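PDB 3MC1: predicted phosphatase, HAD family from Clostridium acetobutylicum, which probably hydrolyses phosphate esters as a member of the haloacid dehalogenase superfamily, with its substrate unknown. Local coordinates for residues A[29-33]-A[34-38]; A[59-62]-A[63-67]; A[66-69]-A[70-74]; A[142-145]-A[146-150]. All blocks are in the same frame, centred on the assembly; numbering follows the deposited sequence.

Contact 1 (A[29-33]-A[34-38])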
loop_
_atom_site.group_PDB
_atom_site.type_symbol
_atom_site.label_atom_id
_atom_site.label_comp_id
_atom_site.label_asym_id
_atom_site.label_seq_id
_atom_site.Cartn_x
_atom_site.Cartn_y
_atom_site.Cartn_z
ATOM N N SER A 29 -3.807 17.464 -9.584
ATOM C CA SER A 29 -3.425 18.334 -8.477
ATOM C C SER A 29 -2.276 19.276 -8.840
ATOM O O SER A 29 -2.339 20.476 -8.571
ATOM C CB SER A 29 -3.017 17.491 -7.266
ATOM O OG SER A 29 -2.571 18.317 -6.207
ATOM N N LEU A 30 -1.231 18.723 -9.446
ATOM C CA LEU A 30 -0.064 19.513 -9.824
ATOM C C LEU A 30 -0.412 20.583 -10.852
ATOM O O LEU A 30 0.100 21.701 -10.784
ATOM C CB LEU A 30 1.035 18.604 -10.378
ATOM C CG LEU A 30 1.647 17.599 -9.397
ATOM C CD1 LEU A 30 2.604 16.685 -10.141
ATOM C CD2 LEU A 30 2.369 18.336 -8.278
ATOM N N ASN A 31 -1.279 20.233 -11.798
ATOM C CA ASN A 31 -1.698 21.168 -12.840
ATOM C C ASN A 31 -2.386 22.392 -12.244
ATOM O O ASN A 31 -2.413 23.453 -12.864
ATOM C CB ASN A 31 -2.635 20.476 -13.832
ATOM C CG ASN A 31 -1.899 19.519 -14.753
ATOM O OD1 ASN A 31 -0.706 19.264 -14.577
ATOM N ND2 ASN A 31 -2.609 18.979 -15.736
ATOM N N LYS A 32 -2.945 22.237 -11.046
ATOM C CA LYS A 32 -3.604 23.341 -10.359
ATOM C C LYS A 32 -2.543 24.311 -9.840
ATOM O O LYS A 32 -2.845 25.438 -9.464
ATOM C CB LYS A 32 -4.431 22.826 -9.177
ATOM C CG LYS A 32 -5.665 22.040 -9.560
ATOM C CD LYS A 32 -6.590 22.886 -10.415
ATOM C CE LYS A 32 -7.958 22.257 -10.516
ATOM N NZ LYS A 32 -8.571 22.177 -9.167
ATOM N N PHE A 33 -1.298 23.848 -9.809
ATOM C CA PHE A 33 -0.184 24.667 -9.347
ATOM C C PHE A 33 0.604 25.090 -10.577
ATOM O O PHE A 33 1.736 25.574 -10.481
ATOM C CB PHE A 33 0.704 23.856 -8.399
ATOM C CG PHE A 33 0.039 23.516 -7.095
ATOM C CD1 PHE A 33 -0.133 24.484 -6.114
ATOM C CD2 PHE A 33 -0.432 22.229 -6.853
ATOM C CE1 PHE A 33 -0.768 24.173 -4.908
ATOM C CE2 PHE A 33 -1.065 21.914 -5.654
ATOM C CZ PHE A 33 -1.234 22.886 -4.680
ATOM N N ASP A 34 -0.028 24.900 -11.733
ATOM C CA ASP A 34 0.561 25.228 -13.022
ATOM C C ASP A 34 1.810 24.399 -13.282
ATOM O O ASP A 34 2.694 24.791 -14.045
ATOM C CB ASP A 34 0.864 26.726 -13.106
ATOM C CG ASP A 34 -0.402 27.575 -13.080
ATOM O OD1 ASP A 34 -1.003 27.739 -11.995
ATOM O OD2 ASP A 34 -0.805 28.069 -14.153
ATOM N N ILE A 35 1.869 23.242 -12.634
ATOM C CA ILE A 35 2.981 22.321 -12.803
ATOM C C ILE A 35 2.519 21.286 -13.819
ATOM O O ILE A 35 1.539 20.576 -13.599
ATOM C CB ILE A 35 3.332 21.603 -11.483
ATOM C CG1 ILE A 35 3.731 22.632 -10.428
ATOM C CG2 ILE A 35 4.447 20.600 -11.719
ATOM C CD1 ILE A 35 4.102 22.032 -9.092
ATOM N N GLN A 36 3.216 21.212 -14.941
ATOM C CA GLN A 36 2.848 20.262 -15.971
ATOM C C GLN A 36 3.722 19.023 -15.826
ATOM O O GLN A 36 4.813 19.089 -15.254
ATOM C CB GLN A 36 3.046 20.891 -17.355
ATOM C CG GLN A 36 2.368 22.254 -17.528
ATOM C CD GLN A 36 0.867 22.220 -17.262
ATOM O OE1 GLN A 36 0.123 21.466 -17.896
ATOM N NE2 GLN A 36 0.416 23.045 -16.323
ATOM N N VAL A 37 3.234 17.890 -16.317
ATOM C CA VAL A 37 4.004 16.654 -16.249
ATOM C C VAL A 37 3.966 16.027 -17.643
ATOM O O VAL A 37 2.893 15.872 -18.236
ATOM C CB VAL A 37 3.423 15.673 -15.174
ATOM C CG1 VAL A 37 2.834 16.467 -14.015
ATOM C CG2 VAL A 37 2.388 14.744 -15.783
ATOM N N GLU A 38 5.137 15.687 -18.175
ATOM C CA GLU A 38 5.210 15.098 -19.509
ATOM C C GLU A 38 4.351 13.838 -19.618
ATOM O O GLU A 38 3.472 13.750 -20.477
ATOM C CB GLU A 38 6.667 14.785 -19.889
ATOM C CG GLU A 38 7.313 13.610 -19.155
ATOM C CD GLU A 38 7.676 13.920 -17.716
ATOM O OE1 GLU A 38 6.766 14.220 -16.909
ATOM O OE2 GLU A 38 8.881 13.862 -17.391
#
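L30 and I35 meet through their CB atoms, 3.9 Å apart, where the chain turns off the end of helix 19-31. The I35 side chain touches both L30 and F33. Its CG1 is 3.8 Å from F33 CB. Its tip, CD1, reaches F33 CB and the CD2 branch of L30. The first torsion of I35 (chi1 -60°) sets CG1 anti to the carbonyl carbon, and chi2 is fully extended, which carries CD1 back to the helix. The other branch of L30, CD1, serves V37. It touches V37 CG1 at 3.9 Å, and these two side chains cross at about a right angle.

The backbone forms a Schellman motif. I35 N donates to L30 O at 3.0 Å, and D34 N makes a weaker bond to N31 O. D34 is the C-prime residue, with the positive phi (62°) that the motif requires. L30 O is gripped twice, by I35 N and by F33 N, from opposite faces of its carbonyl plane. N31 CA adds a CH...O contact to I35 O at 3.4 Å.

The F33 ring turns away from the loop. S29 OG lies at its edge, in the ring plane, and V68 and A69 of helix 63-81 touch the side chain. The F33 ring also meets the F61 ring, with planes about 50° apart. Y59 of helix 51-59 packs on both L30 and I35. K32 takes little part; its NZ bonds to Y28 OH, and the side chain makes a cation-pi contact with Y72.

Contact 2 (A[59-62]-A[63-67])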
loop_
_atom_site.group_PDB
_atom_site.type_symbol
_atom_site.label_atom_id
_atom_site.label_comp_id
_atom_site.label_asym_id
_atom_site.label_seq_id
_atom_site.Cartn_x
_atom_site.Cartn_y
_atom_site.Cartn_z
ATOM N N TYR A 59 8.218 18.102 -4.738
ATOM C CA TYR A 59 7.846 19.444 -5.166
ATOM C C TYR A 59 8.135 20.498 -4.111
ATOM O O TYR A 59 7.671 21.631 -4.204
ATOM C CB TYR A 59 6.370 19.460 -5.581
ATOM C CG TYR A 59 6.152 18.662 -6.842
ATOM C CD1 TYR A 59 6.439 19.214 -8.088
ATOM C CD2 TYR A 59 5.785 17.314 -6.789
ATOM C CE1 TYR A 59 6.379 18.448 -9.250
ATOM C CE2 TYR A 59 5.725 16.534 -7.951
ATOM C CZ TYR A 59 6.028 17.113 -9.176
ATOM O OH TYR A 59 6.018 16.355 -10.327
ATOM N N ASN A 60 8.923 20.105 -3.117
ATOM C CA ASN A 60 9.331 20.985 -2.031
ATOM C C ASN A 60 8.219 21.785 -1.372
ATOM O O ASN A 60 8.476 22.850 -0.818
ATOM C CB ASN A 60 10.418 21.949 -2.518
ATOM C CG ASN A 60 11.652 21.224 -3.031
ATOM O OD1 ASN A 60 12.201 20.349 -2.355
ATOM N ND2 ASN A 60 12.098 21.591 -4.231
ATOM N N PHE A 61 6.987 21.286 -1.427
ATOM C CA PHE A 61 5.874 21.988 -0.792
ATOM C C PHE A 61 6.057 21.936 0.713
ATOM O O PHE A 61 6.712 21.030 1.235
ATOM C CB PHE A 61 4.529 21.325 -1.116
ATOM C CG PHE A 61 4.057 21.529 -2.527
ATOM C CD1 PHE A 61 4.424 22.665 -3.252
ATOM C CD2 PHE A 61 3.181 20.615 -3.108
ATOM C CE1 PHE A 61 3.920 22.885 -4.537
ATOM C CE2 PHE A 61 2.671 20.824 -4.391
ATOM C CZ PHE A 61 3.038 21.960 -5.105
ATOM N N ASP A 62 5.491 22.907 1.418
ATOM C CA ASP A 62 5.579 22.879 2.866
ATOM C C ASP A 62 4.357 22.106 3.342
ATOM O O ASP A 62 3.525 21.693 2.528
ATOM C CB ASP A 62 5.607 24.295 3.479
ATOM C CG ASP A 62 4.381 25.131 3.134
ATOM O OD1 ASP A 62 3.279 24.574 2.965
ATOM O OD2 ASP A 62 4.522 26.369 3.058
ATOM N N GLU A 63 4.254 21.905 4.647
ATOM C CA GLU A 63 3.143 21.169 5.235
ATOM C C GLU A 63 1.779 21.608 4.695
ATOM O O GLU A 63 1.044 20.807 4.118
ATOM C CB GLU A 63 3.164 21.345 6.752
ATOM C CG GLU A 63 2.344 20.327 7.524
ATOM C CD GLU A 63 3.004 18.962 7.565
ATOM O OE1 GLU A 63 4.210 18.890 7.885
ATOM O OE2 GLU A 63 2.315 17.959 7.292
ATOM N N GLU A 64 1.451 22.885 4.885
ATOM C CA GLU A 64 0.168 23.433 4.446
ATOM C C GLU A 64 -0.088 23.368 2.938
ATOM O O GLU A 64 -1.214 23.105 2.509
ATOM C CB GLU A 64 0.028 24.882 4.935
ATOM C CG GLU A 64 0.977 25.865 4.263
ATOM C CD GLU A 64 0.885 27.273 4.842
ATOM O OE1 GLU A 64 -0.240 27.821 4.932
ATOM O OE2 GLU A 64 1.947 27.833 5.200
ATOM N N THR A 65 0.943 23.610 2.133
ATOM C CA THR A 65 0.786 23.569 0.681
ATOM C C THR A 65 0.560 22.138 0.197
ATOM O O THR A 65 -0.203 21.899 -0.744
ATOM C CB THR A 65 2.022 24.130 -0.045
ATOM O OG1 THR A 65 2.293 25.456 0.420
ATOM C CG2 THR A 65 1.770 24.181 -1.543
ATOM N N ALA A 66 1.235 21.189 0.840
ATOM C CA ALA A 66 1.092 19.785 0.480
ATOM C C ALA A 66 -0.328 19.356 0.825
ATOM O O ALA A 66 -0.935 18.541 0.128
ATOM C CB ALA A 66 2.107 18.936 1.244
ATOM N N THR A 67 -0.858 19.922 1.900
ATOM C CA THR A 67 -2.210 19.603 2.332
ATOM C C THR A 67 -3.233 20.085 1.310
ATOM O O THR A 67 -4.260 19.439 1.092
ATOM C CB THR A 67 -2.513 20.237 3.691
ATOM O OG1 THR A 67 -1.626 19.689 4.671
ATOM C CG2 THR A 67 -3.948 19.954 4.102
#
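D62 is the N-cap of helix 63-81, and its side chain closes the first turn of that helix. OD1 does the work. It accepts from T65 N at 2.7 Å, a nearly straight bond (N-H...O 164°) that meets OD1 almost along its C-O axis. T65 OG1 donates to the same oxygen at 2.9 Å, but comes from above the carboxylate plane. The D62 torsion (chi1 59°) holds CG between the backbone N and the carbonyl carbon, which swings the carboxylate over the first turn. D62 O then accepts from A66 N at 2.9 Å as the first helical bond.

T65 has a second role. Its methyl CG2 sits over one face of the F61 ring, 3.8 Å from the centroid and 23° off the ring normal. This is a CH-pi contact. CG2 is displaced toward the rim and lies nearest F61 CD1. Y59 CB covers the opposite face, over the ring centre, so the ring is held between Y59 CB and the T65 methyl. F61 CB also packs on A66 CB, and F55 of helix 51-59 touches both residues.

At the next residue, E63 O accepts from both T67 N and T67 OG1, one turn ahead. The E63 carboxylate forms a salt bridge with K52.

E64 brings a like charge near the cap: its OE2 is 3.7 Å from D62 OD2. This may raise the proton affinity of either acid slightly. The two donors on D62 OD1, and the N-terminal end of the helix, would probably favour a charged D62.

Contact 3 (A[66-69]-A[70-74])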
loop_
_atom_site.group_PDB
_atom_site.type_symbol
_atom_site.label_atom_id
_atom_site.label_comp_id
_atom_site.label_asym_id
_atom_site.label_seq_id
_atom_site.Cartn_x
_atom_site.Cartn_y
_atom_site.Cartn_z
ATOM N N ALA A 66 1.235 21.189 0.840
ATOM C CA ALA A 66 1.092 19.785 0.480
ATOM C C ALA A 66 -0.328 19.356 0.825
ATOM O O ALA A 66 -0.935 18.541 0.128
ATOM C CB ALA A 66 2.107 18.936 1.244
ATOM N N THR A 67 -0.858 19.922 1.900
ATOM C CA THR A 67 -2.210 19.603 2.332
ATOM C C THR A 67 -3.233 20.085 1.310
ATOM O O THR A 67 -4.260 19.439 1.092
ATOM C CB THR A 67 -2.513 20.237 3.691
ATOM O OG1 THR A 67 -1.626 19.689 4.671
ATOM C CG2 THR A 67 -3.948 19.954 4.102
ATOM N N VAL A 68 -2.944 21.222 0.683
ATOM C CA VAL A 68 -3.842 21.775 -0.326
ATOM C C VAL A 68 -3.795 20.862 -1.537
ATOM O O VAL A 68 -4.832 20.531 -2.124
ATOM C CB VAL A 68 -3.411 23.201 -0.753
ATOM C CG1 VAL A 68 -4.235 23.658 -1.957
ATOM C CG2 VAL A 68 -3.600 24.165 0.406
ATOM N N ALA A 69 -2.577 20.460 -1.896
ATOM C CA ALA A 69 -2.344 19.574 -3.022
ATOM C C ALA A 69 -3.056 18.234 -2.818
ATOM O O ALA A 69 -3.579 17.649 -3.769
ATOM C CB ALA A 69 -0.849 19.346 -3.197
ATOM N N ILE A 70 -3.068 17.753 -1.579
ATOM C CA ILE A 70 -3.722 16.485 -1.267
ATOM C C ILE A 70 -5.223 16.617 -1.503
ATOM O O ILE A 70 -5.861 15.702 -2.018
ATOM C CB ILE A 70 -3.441 16.065 0.202
ATOM C CG1 ILE A 70 -1.982 15.615 0.331
ATOM C CG2 ILE A 70 -4.390 14.950 0.628
ATOM C CD1 ILE A 70 -1.530 15.331 1.772
ATOM N N ASP A 71 -5.786 17.768 -1.145
ATOM C CA ASP A 71 -7.213 17.984 -1.354
ATOM C C ASP A 71 -7.594 17.998 -2.829
ATOM O O ASP A 71 -8.632 17.448 -3.201
ATOM C CB ASP A 71 -7.667 19.276 -0.675
ATOM C CG ASP A 71 -7.689 19.152 0.826
ATOM O OD1 ASP A 71 -8.051 18.062 1.317
ATOM O OD2 ASP A 71 -7.358 20.134 1.520
ATOM N N TYR A 72 -6.770 18.621 -3.676
ATOM C CA TYR A 72 -7.064 18.648 -5.110
ATOM C C TYR A 72 -7.020 17.215 -5.630
ATOM O O TYR A 72 -7.864 16.791 -6.417
ATOM C CB TYR A 72 -6.033 19.468 -5.889
ATOM C CG TYR A 72 -6.072 20.955 -5.643
ATOM C CD1 TYR A 72 -7.282 21.626 -5.480
ATOM C CD2 TYR A 72 -4.892 21.699 -5.603
ATOM C CE1 TYR A 72 -7.316 23.007 -5.282
ATOM C CE2 TYR A 72 -4.913 23.074 -5.406
ATOM C CZ TYR A 72 -6.128 23.722 -5.244
ATOM O OH TYR A 72 -6.150 25.081 -5.025
ATOM N N TYR A 73 -5.999 16.488 -5.198
ATOM C CA TYR A 73 -5.814 15.099 -5.580
ATOM C C TYR A 73 -7.112 14.349 -5.286
ATOM O O TYR A 73 -7.645 13.647 -6.146
ATOM C CB TYR A 73 -4.666 14.509 -4.757
ATOM C CG TYR A 73 -4.509 13.002 -4.832
ATOM C CD1 TYR A 73 -3.486 12.434 -5.580
ATOM C CD2 TYR A 73 -5.345 12.149 -4.094
ATOM C CE1 TYR A 73 -3.282 11.055 -5.589
ATOM C CE2 TYR A 73 -5.155 10.765 -4.103
ATOM C CZ TYR A 73 -4.118 10.229 -4.849
ATOM O OH TYR A 73 -3.880 8.875 -4.833
ATOM N N ARG A 74 -7.632 14.525 -4.073
ATOM C CA ARG A 74 -8.853 13.834 -3.670
ATOM C C ARG A 74 -10.115 14.225 -4.424
ATOM O O ARG A 74 -11.003 13.395 -4.590
ATOM C CB ARG A 74 -9.058 13.974 -2.166
ATOM C CG ARG A 74 -8.036 13.150 -1.385
ATOM C CD ARG A 74 -8.087 13.433 0.097
ATOM N NE ARG A 74 -7.091 12.654 0.828
ATOM C CZ ARG A 74 -6.822 12.818 2.118
ATOM N NH1 ARG A 74 -7.475 13.739 2.815
ATOM N NH2 ARG A 74 -5.908 12.067 2.714
#
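The backbone is regular alpha helix, part of helix 63-81, with successive i to i+4 bonds from I70 N to A66 O (2.8 Å) through Y73 N to A69 O (3.0 Å). This helix belongs to the helical region that is probably the cap of this HAD protein. V68 and Y72 lie side by side and point the same way. V68 CG1 approaches the far part of the Y72 ring, 3.6 Å from CE2. V68 CG1 is anti to the backbone N (chi1 171°), the position from which it meets the Y72 ring. V68 O lies 3.6 Å above one face of that ring, offset toward its rim, while also accepting from Y72 N.

I70 folds back over the preceding turn, with CG1 3.1 Å from A66 O. Its CG2 branch lies over the centre of one face of the R74 guanidinium. R74 NH1 bonds to L137 O.

A69 packs on F55 of helix 51-59 and on F61. S29 OG of helix 19-31 also bonds to A69 O. Y73 packs on I22, S25 and V26 of helix 19-31.

A69 O therefore serves two donors, the helical Y73 N and the hydroxyl of S29. This bond to S29 ties helix 63-81 to helix 19-31.

Contact 4 (A[142-145]-A[146-150])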
loop_
_atom_site.group_PDB
_atom_site.type_symbol
_atom_site.label_atom_id
_atom_site.label_comp_id
_atom_site.label_asym_id
_atom_site.label_seq_id
_atom_site.Cartn_x
_atom_site.Cartn_y
_atom_site.Cartn_z
ATOM N N SER A 142 -0.699 7.920 9.432
ATOM C CA SER A 142 -0.482 7.657 8.015
ATOM C C SER A 142 0.811 6.975 7.574
ATOM O O SER A 142 0.830 6.367 6.504
ATOM C CB SER A 142 -0.655 8.955 7.215
ATOM O OG SER A 142 0.282 9.935 7.616
ATOM N N THR A 143 1.890 7.065 8.350
ATOM C CA THR A 143 3.121 6.397 7.916
ATOM C C THR A 143 2.935 4.891 8.035
ATOM O O THR A 143 2.138 4.420 8.845
ATOM C CB THR A 143 4.368 6.831 8.737
ATOM O OG1 THR A 143 4.189 6.495 10.116
ATOM C CG2 THR A 143 4.602 8.342 8.598
ATOM N N LYS A 144 3.662 4.141 7.213
ATOM C CA LYS A 144 3.566 2.689 7.208
ATOM C C LYS A 144 3.793 2.101 8.602
ATOM O O LYS A 144 3.053 1.219 9.042
ATOM C CB LYS A 144 4.574 2.118 6.199
ATOM C CG LYS A 144 4.390 0.646 5.868
ATOM C CD LYS A 144 2.977 0.312 5.382
ATOM C CE LYS A 144 2.526 1.197 4.217
ATOM N NZ LYS A 144 3.484 1.219 3.071
ATOM N N GLU A 145 4.814 2.594 9.292
ATOM C CA GLU A 145 5.117 2.126 10.640
ATOM C C GLU A 145 3.930 2.324 11.574
ATOM O O GLU A 145 3.557 1.425 12.320
ATOM C CB GLU A 145 6.306 2.887 11.222
ATOM C CG GLU A 145 6.456 2.697 12.725
ATOM C CD GLU A 145 7.481 3.629 13.340
ATOM O OE1 GLU A 145 7.346 4.856 13.161
ATOM O OE2 GLU A 145 8.416 3.134 14.004
ATOM N N ASP A 146 3.334 3.509 11.528
ATOM C CA ASP A 146 2.216 3.813 12.417
ATOM C C ASP A 146 0.933 3.045 12.115
ATOM O O ASP A 146 0.193 2.697 13.031
ATOM C CB ASP A 146 1.928 5.322 12.418
ATOM C CG ASP A 146 3.114 6.158 12.918
ATOM O OD1 ASP A 146 4.039 5.590 13.546
ATOM O OD2 ASP A 146 3.109 7.395 12.693
ATOM N N VAL A 147 0.657 2.775 10.842
ATOM C CA VAL A 147 -0.560 2.048 10.504
ATOM C C VAL A 147 -0.413 0.564 10.843
ATOM O O VAL A 147 -1.357 -0.073 11.319
ATOM C CB VAL A 147 -0.920 2.228 9.007
ATOM C CG1 VAL A 147 -2.101 1.348 8.632
ATOM C CG2 VAL A 147 -1.268 3.689 8.746
ATOM N N ILE A 148 0.774 0.015 10.608
ATOM C CA ILE A 148 1.006 -1.386 10.931
ATOM C C ILE A 148 0.883 -1.554 12.457
ATOM O O ILE A 148 0.243 -2.485 12.939
ATOM C CB ILE A 148 2.410 -1.843 10.461
ATOM C CG1 ILE A 148 2.430 -1.961 8.929
ATOM C CG2 ILE A 148 2.768 -3.177 11.115
ATOM C CD1 ILE A 148 3.824 -2.207 8.313
ATOM N N ARG A 149 1.488 -0.631 13.205
ATOM C CA ARG A 149 1.455 -0.686 14.665
ATOM C C ARG A 149 0.027 -0.611 15.195
ATOM O O ARG A 149 -0.325 -1.320 16.133
ATOM C CB ARG A 149 2.287 0.458 15.264
ATOM C CG ARG A 149 2.544 0.312 16.762
ATOM C CD ARG A 149 3.452 1.410 17.299
ATOM N NE ARG A 149 4.701 1.534 16.550
ATOM C CZ ARG A 149 5.645 0.600 16.497
ATOM N NH1 ARG A 149 5.485 -0.542 17.154
ATOM N NH2 ARG A 149 6.755 0.810 15.796
ATOM N N TYR A 150 -0.791 0.254 14.600
ATOM C CA TYR A 150 -2.177 0.406 15.026
ATOM C C TYR A 150 -2.985 -0.826 14.639
ATOM O O TYR A 150 -3.843 -1.267 15.390
ATOM C CB TYR A 150 -2.808 1.656 14.396
ATOM C CG TYR A 150 -4.206 1.962 14.904
ATOM C CD1 TYR A 150 -4.436 2.275 16.247
ATOM C CD2 TYR A 150 -5.300 1.920 14.048
ATOM C CE1 TYR A 150 -5.733 2.536 16.719
ATOM C CE2 TYR A 150 -6.591 2.174 14.507
ATOM C CZ TYR A 150 -6.805 2.481 15.839
ATOM O OH TYR A 150 -8.095 2.726 16.275
HETATM O O HOH W 1 1.625 8.535 10.931
#
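Residues 142-150 run from a loop into helix 144-155, and the first helical bonds are regular: V147 N to T143 O, I148 N to K144 O and R149 N to E145 O, each 3.0 Å. T143 is the N-cap. Its OG1 accepts from D146 N in a weak bond of 3.4 Å. The T143 torsion (chi1 61°) places OG1 between the backbone N and the carbonyl carbon, facing the open end of the helix. OG1 is also 2.9 Å from D146 OD2.

K144 folds inward, bent at each of chi2, chi3 and chi4. Its CG packs 3.8 Å from I148 CD1, and M164 of strand 162-166 touches both side chains. The lysine's NZ forms a salt bridge with D171 and a long, weak ion pair with D10, a ligand of the sodium ion. This is consistent with the conserved lysine near the catalytic aspartate in HAD phosphatases.

E145 and R149 run alongside each other on another side of the helix. E145 OE2 lies near the plane of the guanidinium, at its edge, and forms a weak salt bridge with R149 NH2 at 3.4 Å. The carboxylate and guanidinium planes are 63° apart. R149 NH2 also bonds to K177 O, which helps fix the arginine. At the cap, one water accepts from S142 N at 2.8 Å and donates to D146 OD2 at 2.6 Å.

In the fold
The four contacts follow one another along the chain, and contacts 2 and 3 share A66 and T67 on helix 63-81. Contacts 1, 2 and 3 form one cluster, with centres 9 to 14 Å apart. There the end of helix 19-31, the link from helix 51-59 and helix 63-81 pack together in a helical region, probably the cap of this HAD protein. F33, F61 and A69 join the three. Contact 4 stands apart, its centre 21 Å from those of contacts 2 and 3 and 30 Å from that of contact 1. It begins helix 144-155 beside the parallel sheet, near the sodium site of D10, D12 and D167.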